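Local structure of UDP-N-acetylglucosamine 2-epimerase (Methanocaldococcus jannaschii, 4NES) at residues E223-I228 and K234-S239; P87-V92 and R359-G364; R125-E130 and L206-N211; D173-N178 and C296-P301. The protein probably catalyses the reversible C-2 epimerisation of UDP-N-acetylglucosamine to UDP-N-acetylmannosamine, working as a homodimer. One frame throughout, in Å; residues are numbered along the deposited sequence.

The chain has a GT-B fold, two parallel-sheet domains facing each other across a nucleotide-sugar cleft. Interaction 2 opens first along the chain and closes last: it lays the C-terminal helix 353-363 on strand 89-93 of the first sheet. Interaction 1 packs helix 215-232 on strand 235-239 of the second, and its centre is 44 Å from that of interaction 2. Interaction 3 spans the cleft, about 22 Å between centres from interaction 1, which it touches; both also meet UDP. Interaction 4 joins helix 170-183, after the first sheet, to helix 289-298 of the second domain, so it and interaction 3 link the domains at two places, 24 Å apart between centres. These two interleave in sequence.

Interaction 1: residues E223-I228 and K234-S239; sequences EGIFEI and KAIIFS. With UDP (uridine-5'-diphosphate), chain C.
Ile225 and Ile236 share the same first torsion: CG1 lies anti to the carbonyl carbon and CG2 anti to the backbone N, with chi1 -62° in Ile225 and -50° in Ile236. In Ile225 this turns CG2 to the strand, where it meets Ile236 CG1 at 4.2 Å as the two side chains cross obliquely. One helical turn later, Ile228 adds its own branch methyl, CG2, which sits 4.4 Å from Ile236 CD1. A single isoleucine of strand 235-239 is thus received by two on helix 215-232, Ile225 and Ile228, whose i, i+3 spacing puts both on one side of the helix.

Strand 201-205, helix 215-232 and strand 235-239 form a beta-alpha-beta crossover of the C-terminal Rossmann-like domain. The two strands are parallel neighbours, and Phe202 of the first touches both Ile228 and Ile236. Leu330, Ile331 and Val334 of helix 327-338 also pack on Ile228. Isoleucine suits both settings: its branch at CB fits an extended strand, and its four-carbon side chain fills the layer between helix and sheet.

At the far end of the strand, beyond the helix contact, Ser239 faces the ligand. It has OG anti to its N (chi1 171°), and its hydroxyl donates to UDP O4 at 2.8 Å. A small residue with a donor fits against the base here.

The chemistry is therefore divided along one strand. Burial of aliphatic carbon, with van der Waals contact and no charge or direction to satisfy, holds helix to sheet, while the Ser239 hydroxyl gives its bond to UDP O4, consistent with recognition of uracil.

Interaction 2: residues P87-V92 and R359-G364; sequences PDVVVV and RILTYG
Leu361 reaches from helix 353-363 to Val89 and Val91 on strand 89-93, and its path explains the contact. From CB the chain turns so that CG is anti to the carbonyl carbon (chi1 -66°); CB and CG act as a stem that carries the fork to the sheet. At the fork the methyls part. CD1 goes to Val91 CG2, 3.9 Å away, and CD2 takes the looser place, 4.4 Å from Val89 CG1. The two valines are two residues apart on the strand, on the same face, so one leucine tip spans both. In Val91, CG1 is anti to the backbone N, which leaves CG2 as the methyl presented to the helix.

Beyond the valines, Leu361 also touches Ala114 of the adjacent strand 112-116 and Tyr142 and Phe144 of strand 142-145 beyond it. Helix 353-363, the last of the chain, thus lies back on the N-terminal sheet after the C-terminal domain has been completed, as is usual in the GT-B fold. On its outer side, Tyr363 CE1 stands 3.7 Å above the plane of the Arg359 guanidinium, over its centre, one helical turn away.

Valine suits the strand because it is branched at CB, and leucine suits the helix because it branches one carbon further out. Since only methyl groups meet, the join is made by fit and by exclusion of water, and asks for no precise bond angles between helix and sheet.

Interaction 3: residues R125-E130 and L206-N211; sequences RNMPEE and LHRAEN. With UD1 (uridine-diphosphate-N-acetylglucosamine), chain B; UDP (uridine-5'-diphosphate), chain C.
Arg208 NH2 and Glu129 OE2 form a salt bridge of 3.0 Å (N-H...O 156°) across the cleft of the GT-B fold. The glutamate comes from helix 128-138 of the N-terminal domain, the arginine from just after strand 201-205 of the C-terminal one. The nitrogen meets OE2 from above the carboxylate plane, and the two flat groups stand 86° apart. The same NH2 also donates to UD1 O4' at 2.9 Å, while NH1 holds UDP O2B, an oxygen of the beta-phosphate. Glu129 OE2 in turn accepts from UD1 O3' at 2.7 Å.

His207, the active-site residue by similarity, points NE2 almost straight at UD1 O4' (2.9 Å, 171°), which thus receives two N-H groups. Replacing Arg208 by a leucine would probably leave Glu129 without its charged mate and UDP O2B without this donor. Arginine suits the spot because its planar edge can serve both ligands and the carboxylate.

Further out, water 1 accepts from Arg208 NE and Ala209 N and donates to Glu129 OE1 and Glu210 OE1. It lies between two carboxylates whose OE1 atoms are 4.6 Å apart and, donating to both, probably eases their repulsion. Last comes the packing: Met127, present as selenomethionine, bends at its third torsion and crosses Arg208 at about a right angle, its CE 3.8 Å from Arg208 CD.

Interaction 4: residues D173-N178 and C296-P301; sequences DATLQN and CILKVP
Helix 170-183 packs beside the C-terminal part of helix 289-298, with Thr175 facing Ile297 and Leu298. The methyl of Thr175 does the touching. CG2 lies anti to the backbone N and comes within 3.9 Å of Leu298 CD2 and 4.1 Å of Ile297 CG2, both pairs of side chains crossing at a slant. Threonine suits the place because its two branches do different work: OG1, beside the backbone N (chi1 -50°), bonds to Ile171 O one turn back and to the Tyr271 hydroxyl, leaving an apolar branch for the neighbouring helix. At the margin Leu176 adds CD2, 4.4 Å from Ile297 CG2.

In the GT-B fold, helix 170-183 follows strand 164-166, an outermost strand of the N-terminal sheet, and precedes the C-terminal domain to which helix 289-298 belongs. It also touches helix 10-23 through Pro18, so it has partners in both domains. Helix 289-298 closes with a Schellman motif, in which Lys299 takes a positive phi of 62° and turns the chain away toward Pro301. Within helix 170-183, Asn178 ND2 donates back to Ala174 O at 2.9 Å, and the side chain of Thr175 lies about 7 Å from the bound UDP.

Interaction 1: residues E223-I228 and K234-S239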
# COMPACT_ATOMS: atom_id res chain seq x y z
N GLU A 223 -17.57 -24.93 19.60
CA GLU A 223 -17.44 -25.78 20.78
C GLU A 223 -17.47 -24.93 22.04
O GLU A 223 -18.18 -25.24 23.00
CB GLU A 223 -16.12 -26.56 20.74
CG GLU A 223 -16.20 -28.04 21.05
CD GLU A 223 -16.35 -28.36 22.54
OE1 GLU A 223 -15.40 -28.95 23.10
OE2 GLU A 223 -17.40 -28.04 23.13
N GLY A 224 -16.69 -23.85 22.02
CA GLY A 224 -16.66 -22.91 23.13
C GLY A 224 -18.02 -22.33 23.46
O GLY A 224 -18.38 -22.24 24.63
N ILE A 225 -18.78 -21.95 22.44
CA ILE A 225 -20.11 -21.40 22.67
C ILE A 225 -21.05 -22.46 23.26
O ILE A 225 -21.79 -22.18 24.20
CB ILE A 225 -20.71 -20.80 21.39
CG1 ILE A 225 -19.85 -19.63 20.89
CG2 ILE A 225 -22.14 -20.34 21.64
CD1 ILE A 225 -19.78 -18.45 21.86
N PHE A 226 -21.02 -23.68 22.71
CA PHE A 226 -21.81 -24.78 23.25
C PHE A 226 -21.53 -24.99 24.74
O PHE A 226 -22.43 -25.26 25.53
CB PHE A 226 -21.49 -26.07 22.50
CG PHE A 226 -22.34 -26.32 21.28
CD1 PHE A 226 -22.39 -25.40 20.25
CD2 PHE A 226 -23.06 -27.50 21.16
CE1 PHE A 226 -23.17 -25.64 19.12
CE2 PHE A 226 -23.84 -27.74 20.04
CZ PHE A 226 -23.89 -26.81 19.02
N GLU A 227 -20.26 -24.85 25.11
CA GLU A 227 -19.84 -25.08 26.49
C GLU A 227 -20.28 -23.97 27.45
O GLU A 227 -20.69 -24.25 28.58
CB GLU A 227 -18.33 -25.26 26.54
CG GLU A 227 -17.85 -26.20 27.61
CD GLU A 227 -16.45 -26.67 27.34
OE1 GLU A 227 -16.28 -27.52 26.44
OE2 GLU A 227 -15.52 -26.19 28.02
N ILE A 228 -20.17 -22.72 27.00
CA ILE A 228 -20.68 -21.57 27.75
C ILE A 228 -22.13 -21.78 28.13
O ILE A 228 -22.54 -21.55 29.27
CB ILE A 228 -20.64 -20.27 26.89
CG1 ILE A 228 -19.25 -19.66 26.86
CG2 ILE A 228 -21.63 -19.23 27.41
CD1 ILE A 228 -19.24 -18.34 26.11
N LYS A 234 -27.04 -20.13 29.73
CA LYS A 234 -27.32 -18.84 29.14
C LYS A 234 -27.78 -18.95 27.69
O LYS A 234 -27.24 -19.75 26.92
CB LYS A 234 -26.07 -17.96 29.20
CG LYS A 234 -26.34 -16.57 29.73
CD LYS A 234 -26.93 -16.62 31.12
CE LYS A 234 -25.92 -16.28 32.19
NZ LYS A 234 -26.59 -15.64 33.37
N ALA A 235 -28.78 -18.16 27.32
CA ALA A 235 -29.21 -18.09 25.94
C ALA A 235 -28.26 -17.19 25.16
O ALA A 235 -27.74 -16.20 25.70
CB ALA A 235 -30.62 -17.57 25.83
N ILE A 236 -28.03 -17.53 23.90
CA ILE A 236 -27.16 -16.75 23.02
C ILE A 236 -27.99 -16.22 21.86
O ILE A 236 -28.77 -16.97 21.26
CB ILE A 236 -26.06 -17.63 22.42
CG1 ILE A 236 -25.34 -18.45 23.51
CG2 ILE A 236 -25.08 -16.80 21.61
CD1 ILE A 236 -24.54 -17.62 24.48
N ILE A 237 -27.85 -14.94 21.56
CA ILE A 237 -28.39 -14.37 20.33
C ILE A 237 -27.23 -14.13 19.37
O ILE A 237 -26.30 -13.39 19.71
CB ILE A 237 -29.15 -13.06 20.59
CG1 ILE A 237 -30.34 -13.32 21.52
CG2 ILE A 237 -29.65 -12.46 19.28
CD1 ILE A 237 -31.12 -12.07 21.91
N PHE A 238 -27.28 -14.76 18.21
CA PHE A 238 -26.17 -14.74 17.25
C PHE A 238 -26.63 -14.04 15.98
O PHE A 238 -27.42 -14.60 15.21
CB PHE A 238 -25.75 -16.19 16.97
CG PHE A 238 -24.56 -16.37 16.04
CD1 PHE A 238 -23.70 -15.33 15.74
CD2 PHE A 238 -24.32 -17.62 15.48
CE1 PHE A 238 -22.62 -15.53 14.89
CE2 PHE A 238 -23.24 -17.83 14.63
CZ PHE A 238 -22.39 -16.78 14.33
N SER A 239 -26.15 -12.82 15.76
CA SER A 239 -26.37 -12.14 14.48
C SER A 239 -25.28 -12.62 13.53
O SER A 239 -24.10 -12.36 13.76
CB SER A 239 -26.28 -10.62 14.63
OG SER A 239 -26.27 -9.99 13.36
N1 UDP C . -23.96 -4.06 13.42
C2 UDP C . -25.25 -3.87 13.05
N3 UDP C . -26.07 -4.94 12.92
C4 UDP C . -25.66 -6.20 13.15
C5 UDP C . -24.33 -6.43 13.54
C6 UDP C . -23.50 -5.31 13.66
O2 UDP C . -25.68 -2.74 12.82
O4 UDP C . -26.54 -7.27 13.00
C1' UDP C . -23.01 -2.94 13.54
C2' UDP C . -22.38 -2.70 14.81
O2' UDP C . -23.26 -2.00 15.67
C3' UDP C . -21.16 -1.97 14.45
C4' UDP C . -20.84 -2.45 13.11
O4' UDP C . -21.91 -3.27 12.69
O3' UDP C . -21.32 -0.58 14.42
C5' UDP C . -19.61 -3.28 13.05
O5' UDP C . -19.41 -3.83 11.77
PA UDP C . -18.71 -5.23 11.54
O1A UDP C . -19.40 -5.91 10.37
O2A UDP C . -18.80 -6.05 12.81
O3A UDP C . -17.22 -4.98 11.10
PB UDP C . -15.91 -4.53 11.85
O1B UDP C . -16.24 -3.45 12.86
O2B UDP C . -15.28 -5.74 12.48
O3B UDP C . -15.06 -4.02 10.71

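Interaction 2: residues P87-V92 and R359-G364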
# COMPACT_ATOMS: atom_id res chain seq x y z
N PRO A 87 -12.05 15.63 -7.07
CA PRO A 87 -12.14 16.25 -5.75
C PRO A 87 -10.75 16.62 -5.28
O PRO A 87 -9.77 16.10 -5.83
CB PRO A 87 -12.69 15.12 -4.87
CG PRO A 87 -12.17 13.88 -5.52
CD PRO A 87 -12.22 14.16 -7.01
N ASP A 88 -10.62 17.50 -4.30
CA ASP A 88 -9.27 17.71 -3.79
C ASP A 88 -9.02 17.05 -2.44
O ASP A 88 -7.90 17.07 -1.95
CB ASP A 88 -8.86 19.19 -3.80
CG ASP A 88 -9.84 20.06 -3.08
OD1 ASP A 88 -10.64 19.55 -2.27
OD2 ASP A 88 -9.82 21.29 -3.33
N VAL A 89 -10.05 16.45 -1.85
CA VAL A 89 -9.86 15.56 -0.71
C VAL A 89 -10.73 14.32 -0.87
O VAL A 89 -11.89 14.41 -1.29
CB VAL A 89 -10.20 16.24 0.63
CG1 VAL A 89 -9.95 15.29 1.79
CG2 VAL A 89 -9.42 17.53 0.82
N VAL A 90 -10.16 13.16 -0.55
CA VAL A 90 -10.89 11.90 -0.46
C VAL A 90 -10.89 11.43 0.99
O VAL A 90 -9.85 11.40 1.65
CB VAL A 90 -10.26 10.84 -1.39
CG1 VAL A 90 -10.63 9.41 -0.97
CG2 VAL A 90 -10.66 11.10 -2.83
N VAL A 91 -12.07 11.09 1.50
CA VAL A 91 -12.21 10.59 2.86
C VAL A 91 -12.50 9.10 2.83
O VAL A 91 -13.42 8.66 2.12
CB VAL A 91 -13.35 11.32 3.61
CG1 VAL A 91 -13.60 10.67 4.95
CG2 VAL A 91 -13.01 12.79 3.81
N VAL A 92 -11.72 8.32 3.57
CA VAL A 92 -11.96 6.89 3.74
C VAL A 92 -11.91 6.55 5.22
O VAL A 92 -11.16 7.16 5.98
CB VAL A 92 -10.96 6.02 2.96
CG1 VAL A 92 -11.24 6.12 1.46
CG2 VAL A 92 -9.52 6.41 3.30
N ARG A 359 -14.30 20.19 10.60
CA ARG A 359 -13.64 21.47 10.85
C ARG A 359 -12.17 21.44 10.41
O ARG A 359 -11.70 22.36 9.75
CB ARG A 359 -13.74 21.88 12.33
CG ARG A 359 -13.13 23.24 12.62
CD ARG A 359 -13.19 23.57 14.12
NE ARG A 359 -12.38 24.74 14.46
CZ ARG A 359 -12.82 25.99 14.44
NH1 ARG A 359 -14.07 26.25 14.09
NH2 ARG A 359 -12.01 26.99 14.77
N ILE A 360 -11.47 20.36 10.75
CA ILE A 360 -10.07 20.23 10.35
C ILE A 360 -9.91 20.24 8.83
O ILE A 360 -9.01 20.91 8.30
CB ILE A 360 -9.40 18.98 10.97
CG1 ILE A 360 -9.27 19.17 12.48
CG2 ILE A 360 -8.02 18.71 10.35
CD1 ILE A 360 -9.00 17.89 13.26
N LEU A 361 -10.79 19.53 8.13
CA LEU A 361 -10.70 19.47 6.67
C LEU A 361 -11.05 20.81 6.07
O LEU A 361 -10.50 21.19 5.04
CB LEU A 361 -11.60 18.37 6.11
CG LEU A 361 -11.21 16.94 6.49
CD1 LEU A 361 -12.26 15.99 5.94
CD2 LEU A 361 -9.82 16.59 5.96
N THR A 362 -11.95 21.55 6.71
CA THR A 362 -12.32 22.87 6.23
C THR A 362 -11.14 23.83 6.30
O THR A 362 -10.85 24.55 5.33
CB THR A 362 -13.50 23.44 7.04
OG1 THR A 362 -14.65 22.61 6.83
CG2 THR A 362 -13.83 24.86 6.59
N TYR A 363 -10.44 23.84 7.43
CA TYR A 363 -9.31 24.76 7.61
C TYR A 363 -8.05 24.26 6.91
O TYR A 363 -7.28 25.07 6.38
CB TYR A 363 -9.03 25.00 9.09
CG TYR A 363 -9.98 25.97 9.77
CD1 TYR A 363 -11.23 25.57 10.20
CD2 TYR A 363 -9.60 27.29 9.99
CE1 TYR A 363 -12.09 26.46 10.83
CE2 TYR A 363 -10.45 28.18 10.61
CZ TYR A 363 -11.70 27.76 11.03
OH TYR A 363 -12.55 28.64 11.65
N GLY A 364 -7.85 22.94 6.89
CA GLY A 364 -6.66 22.36 6.30
C GLY A 364 -5.48 22.34 7.27
O GLY A 364 -5.55 22.93 8.35

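Interaction 3: residues R125-E130 and L206-N211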
# COMPACT_ATOMS: atom_id res chain seq x y z
N ARG A 125 0.23 -8.06 11.39
CA ARG A 125 0.30 -7.51 10.03
C ARG A 125 0.17 -8.60 8.95
O ARG A 125 0.41 -8.36 7.77
CB ARG A 125 1.55 -6.63 9.83
CG ARG A 125 1.36 -5.50 8.80
CD ARG A 125 2.57 -4.56 8.68
NE ARG A 125 2.59 -3.53 9.72
CZ ARG A 125 3.46 -2.51 9.77
NH1 ARG A 125 4.39 -2.38 8.82
NH2 ARG A 125 3.38 -1.63 10.76
N ASN A 126 -0.23 -9.79 9.38
CA ASN A 126 -0.67 -10.84 8.48
C ASN A 126 -2.20 -10.78 8.18
O ASN A 126 -2.64 -11.36 7.19
CB ASN A 126 -0.25 -12.22 9.03
CG ASN A 126 1.26 -12.36 9.19
OD1 ASN A 126 2.04 -11.95 8.33
ND2 ASN A 126 1.69 -12.94 10.31
N MSE A 127 -2.97 -10.08 9.04
CA MSE A 127 -4.42 -9.81 8.87
C MSE A 127 -4.67 -8.87 7.68
O MSE A 127 -3.95 -7.90 7.54
CB MSE A 127 -5.00 -9.08 10.12
CG MSE A 127 -5.28 -9.88 11.43
SE MSE A 127 -6.32 -8.89 12.84
CE MSE A 127 -7.93 -8.57 11.75
N PRO A 128 -5.71 -9.11 6.84
CA PRO A 128 -5.86 -8.14 5.74
C PRO A 128 -6.22 -6.74 6.23
O PRO A 128 -5.80 -5.75 5.61
CB PRO A 128 -7.00 -8.73 4.89
CG PRO A 128 -7.71 -9.70 5.79
CD PRO A 128 -6.69 -10.21 6.76
N GLU A 129 -6.95 -6.63 7.33
CA GLU A 129 -7.30 -5.32 7.86
C GLU A 129 -6.08 -4.56 8.32
O GLU A 129 -6.00 -3.35 8.12
CB GLU A 129 -8.29 -5.45 9.03
CG GLU A 129 -9.70 -5.85 8.62
CD GLU A 129 -9.86 -7.35 8.38
OE1 GLU A 129 -8.90 -8.14 8.58
OE2 GLU A 129 -10.97 -7.74 7.96
N GLU A 130 -5.12 -5.26 8.93
CA GLU A 130 -3.91 -4.60 9.41
C GLU A 130 -3.10 -4.10 8.22
O GLU A 130 -2.60 -2.97 8.24
CB GLU A 130 -3.09 -5.56 10.30
CG GLU A 130 -1.83 -4.95 10.95
CD GLU A 130 -2.09 -4.16 12.23
OE1 GLU A 130 -3.25 -3.84 12.54
OE2 GLU A 130 -1.11 -3.83 12.94
N LEU A 206 -19.53 -12.94 14.85
CA LEU A 206 -18.26 -13.55 14.49
C LEU A 206 -18.10 -13.50 12.99
O LEU A 206 -18.92 -14.08 12.27
CB LEU A 206 -18.24 -15.02 14.94
CG LEU A 206 -16.87 -15.71 14.87
CD1 LEU A 206 -16.03 -15.31 16.07
CD2 LEU A 206 -17.02 -17.23 14.81
N HIS A 207 -17.05 -12.85 12.50
CA HIS A 207 -16.82 -12.80 11.05
C HIS A 207 -15.38 -12.57 10.57
O HIS A 207 -15.16 -12.45 9.37
CB HIS A 207 -17.75 -11.77 10.38
CG HIS A 207 -17.32 -10.34 10.55
ND1 HIS A 207 -17.66 -9.58 11.64
CD2 HIS A 207 -16.57 -9.53 9.74
CE1 HIS A 207 -17.15 -8.37 11.51
NE2 HIS A 207 -16.48 -8.32 10.37
N ARG A 208 -14.41 -12.46 11.48
CA ARG A 208 -13.02 -12.25 11.04
C ARG A 208 -12.62 -13.38 10.11
O ARG A 208 -12.91 -14.55 10.39
CB ARG A 208 -12.05 -12.22 12.22
CG ARG A 208 -12.19 -11.03 13.16
CD ARG A 208 -11.32 -9.84 12.78
NE ARG A 208 -11.71 -9.20 11.53
CZ ARG A 208 -12.72 -8.35 11.39
NH1 ARG A 208 -13.49 -8.04 12.43
NH2 ARG A 208 -12.96 -7.81 10.20
N ALA A 209 -11.94 -13.05 9.02
CA ALA A 209 -11.50 -14.07 8.06
C ALA A 209 -10.70 -15.17 8.76
O ALA A 209 -10.89 -16.36 8.49
CB ALA A 209 -10.68 -13.43 6.95
N GLU A 210 -9.82 -14.77 9.67
CA GLU A 210 -8.92 -15.73 10.32
C GLU A 210 -9.67 -16.68 11.27
O GLU A 210 -9.13 -17.72 11.66
CB GLU A 210 -7.80 -15.00 11.06
CG GLU A 210 -8.27 -13.95 12.06
CD GLU A 210 -8.43 -12.54 11.47
OE1 GLU A 210 -8.61 -12.38 10.25
OE2 GLU A 210 -8.38 -11.58 12.26
N ASN A 211 -10.90 -16.33 11.63
CA ASN A 211 -11.71 -17.17 12.51
C ASN A 211 -12.71 -18.05 11.78
O ASN A 211 -13.01 -19.16 12.22
CB ASN A 211 -12.51 -16.31 13.50
CG ASN A 211 -11.69 -15.88 14.70
OD1 ASN A 211 -10.72 -16.53 15.08
ND2 ASN A 211 -12.11 -14.78 15.32
C1' UD1 B . -15.39 -6.99 5.06
C2' UD1 B . -14.09 -6.39 5.52
C3' UD1 B . -13.95 -6.46 6.96
C4' UD1 B . -15.09 -5.88 7.68
C5' UD1 B . -16.39 -6.44 7.16
C6' UD1 B . -17.58 -5.75 7.71
C7' UD1 B . -12.20 -6.64 3.80
C8' UD1 B . -11.07 -7.50 3.30
N2' UD1 B . -12.96 -7.15 4.92
O1' UD1 B . -15.41 -8.33 5.40
O3' UD1 B . -12.74 -5.79 7.36
O4' UD1 B . -15.00 -6.14 9.07
O5' UD1 B . -16.47 -6.29 5.74
O6' UD1 B . -18.69 -6.54 7.86
O7' UD1 B . -12.45 -5.56 3.28
N1 UD1 B . -21.39 -11.18 1.51
C2 UD1 B . -22.69 -11.15 1.22
N3 UD1 B . -23.34 -10.00 1.09
C4 UD1 B . -22.70 -8.83 1.23
C5 UD1 B . -21.35 -8.81 1.53
C6 UD1 B . -20.69 -10.03 1.68
O2 UD1 B . -23.31 -12.19 1.08
O4 UD1 B . -23.38 -7.65 1.09
C1B UD1 B . -20.66 -12.45 1.68
C2B UD1 B . -20.16 -13.04 0.42
O2' UD1 B . -20.23 -14.45 0.50
C3B UD1 B . -18.78 -12.62 0.38
C4B UD1 B . -18.40 -12.69 1.82
O4B UD1 B . -19.54 -12.29 2.55
O3B UD1 B . -17.95 -13.40 -0.44
C5B UD1 B . -17.26 -11.79 2.16
O5B UD1 B . -17.41 -10.45 1.75
PA UD1 B . -16.21 -9.48 1.81
O1A UD1 B . -15.12 -10.00 0.93
O2A UD1 B . -16.68 -8.12 1.40
O3A UD1 B . -15.62 -9.49 3.26
PB UD1 B . -16.36 -9.35 4.67
O1B UD1 B . -16.23 -10.66 5.38
O2B UD1 B . -17.76 -8.81 4.51
N1 UDP C . -23.96 -4.06 13.42
C2 UDP C . -25.25 -3.87 13.05
N3 UDP C . -26.07 -4.94 12.92
C4 UDP C . -25.66 -6.20 13.15
C5 UDP C . -24.33 -6.43 13.54
C6 UDP C . -23.50 -5.31 13.66
O2 UDP C . -25.68 -2.74 12.82
O4 UDP C . -26.54 -7.27 13.00
C1' UDP C . -23.01 -2.94 13.54
C2' UDP C . -22.38 -2.70 14.81
O2' UDP C . -23.26 -2.00 15.67
C3' UDP C . -21.16 -1.97 14.45
C4' UDP C . -20.84 -2.45 13.11
O4' UDP C . -21.91 -3.27 12.69
O3' UDP C . -21.32 -0.58 14.42
C5' UDP C . -19.61 -3.28 13.05
O5' UDP C . -19.41 -3.83 11.77
PA UDP C . -18.71 -5.23 11.54
O1A UDP C . -19.40 -5.91 10.37
O2A UDP C . -18.80 -6.05 12.81
O3A UDP C . -17.22 -4.98 11.10
PB UDP C . -15.91 -4.53 11.85
O1B UDP C . -16.24 -3.45 12.86
O2B UDP C . -15.28 -5.74 12.48
O3B UDP C . -15.06 -4.02 10.71
O HOH W 1 -10.40 -10.45 9.33

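Interaction 4: residues D173-N178 and C296-P301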
# COMPACT_ATOMS: atom_id res chain seq x y z
N ASP A 173 -19.91 9.22 18.53
CA ASP A 173 -20.97 10.07 17.97
C ASP A 173 -22.16 9.22 17.53
O ASP A 173 -23.30 9.54 17.83
CB ASP A 173 -20.52 10.80 16.68
CG ASP A 173 -19.20 11.54 16.80
OD1 ASP A 173 -18.30 11.17 17.57
OD2 ASP A 173 -19.04 12.50 16.01
N ALA A 174 -21.88 8.16 16.77
CA ALA A 174 -22.94 7.35 16.19
C ALA A 174 -23.78 6.66 17.28
O ALA A 174 -25.02 6.66 17.22
CB ALA A 174 -22.37 6.32 15.24
N THR A 175 -23.10 6.10 18.27
CA THR A 175 -23.79 5.39 19.33
C THR A 175 -24.59 6.40 20.15
O THR A 175 -25.71 6.11 20.58
CB THR A 175 -22.79 4.58 20.21
OG1 THR A 175 -21.93 3.80 19.36
CG2 THR A 175 -23.52 3.65 21.14
N LEU A 176 -24.04 7.61 20.29
CA LEU A 176 -24.69 8.71 21.02
C LEU A 176 -25.77 9.45 20.23
O LEU A 176 -26.68 10.03 20.84
CB LEU A 176 -23.64 9.71 21.51
CG LEU A 176 -23.07 9.57 22.92
CD1 LEU A 176 -24.00 10.26 23.92
CD2 LEU A 176 -22.84 8.11 23.31
N GLN A 177 -25.69 9.45 18.89
CA GLN A 177 -26.75 10.06 18.07
C GLN A 177 -27.96 9.11 17.94
O GLN A 177 -29.10 9.57 17.84
CB GLN A 177 -26.24 10.63 16.70
CG GLN A 177 -25.48 9.67 15.71
CD GLN A 177 -24.85 10.35 14.43
OE1 GLN A 177 -24.88 9.77 13.33
NE2 GLN A 177 -24.25 11.52 14.59
N ASN A 178 -27.72 7.81 18.04
CA ASN A 178 -28.72 6.79 17.67
C ASN A 178 -29.33 5.95 18.80
O ASN A 178 -30.42 5.39 18.62
CB ASN A 178 -28.19 5.88 16.56
CG ASN A 178 -27.99 6.61 15.25
OD1 ASN A 178 -28.95 6.90 14.53
ND2 ASN A 178 -26.75 6.93 14.93
N CYS A 296 -17.83 -1.24 24.94
CA CYS A 296 -17.14 -0.40 25.90
C CYS A 296 -17.97 0.86 26.20
O CYS A 296 -18.17 1.24 27.37
CB CYS A 296 -15.76 -0.05 25.37
SG CYS A 296 -14.75 0.95 26.48
N ILE A 297 -18.46 1.49 25.15
CA ILE A 297 -19.24 2.71 25.27
C ILE A 297 -20.53 2.49 26.05
O ILE A 297 -20.91 3.32 26.90
CB ILE A 297 -19.54 3.26 23.86
CG1 ILE A 297 -18.24 3.73 23.19
CG2 ILE A 297 -20.58 4.39 23.92
CD1 ILE A 297 -18.33 3.83 21.66
N LEU A 298 -21.19 1.37 25.79
CA LEU A 298 -22.47 1.04 26.41
C LEU A 298 -22.33 0.42 27.79
O LEU A 298 -23.34 0.12 28.44
CB LEU A 298 -23.25 0.09 25.51
CG LEU A 298 -23.65 0.69 24.16
CD1 LEU A 298 -24.23 -0.39 23.25
CD2 LEU A 298 -24.66 1.82 24.37
N LYS A 299 -21.09 0.24 28.25
CA LYS A 299 -20.78 -0.34 29.56
C LYS A 299 -21.30 -1.78 29.70
O LYS A 299 -21.85 -2.17 30.73
CB LYS A 299 -21.35 0.51 30.71
CG LYS A 299 -21.01 1.97 30.63
CD LYS A 299 -19.53 2.23 30.73
CE LYS A 299 -19.27 3.74 30.63
NZ LYS A 299 -17.83 4.07 30.56
N VAL A 300 -21.14 -2.55 28.63
CA VAL A 300 -21.50 -3.96 28.64
C VAL A 300 -20.21 -4.74 28.48
O VAL A 300 -19.46 -4.49 27.54
CB VAL A 300 -22.47 -4.28 27.47
CG1 VAL A 300 -22.83 -5.75 27.45
CG2 VAL A 300 -23.73 -3.42 27.58
N PRO A 301 -19.92 -5.66 29.41
CA PRO A 301 -18.65 -6.40 29.32
C PRO A 301 -18.50 -7.14 28.00
O PRO A 301 -19.47 -7.69 27.46
CB PRO A 301 -18.75 -7.40 30.48
CG PRO A 301 -19.75 -6.82 31.41
CD PRO A 301 -20.74 -6.10 30.56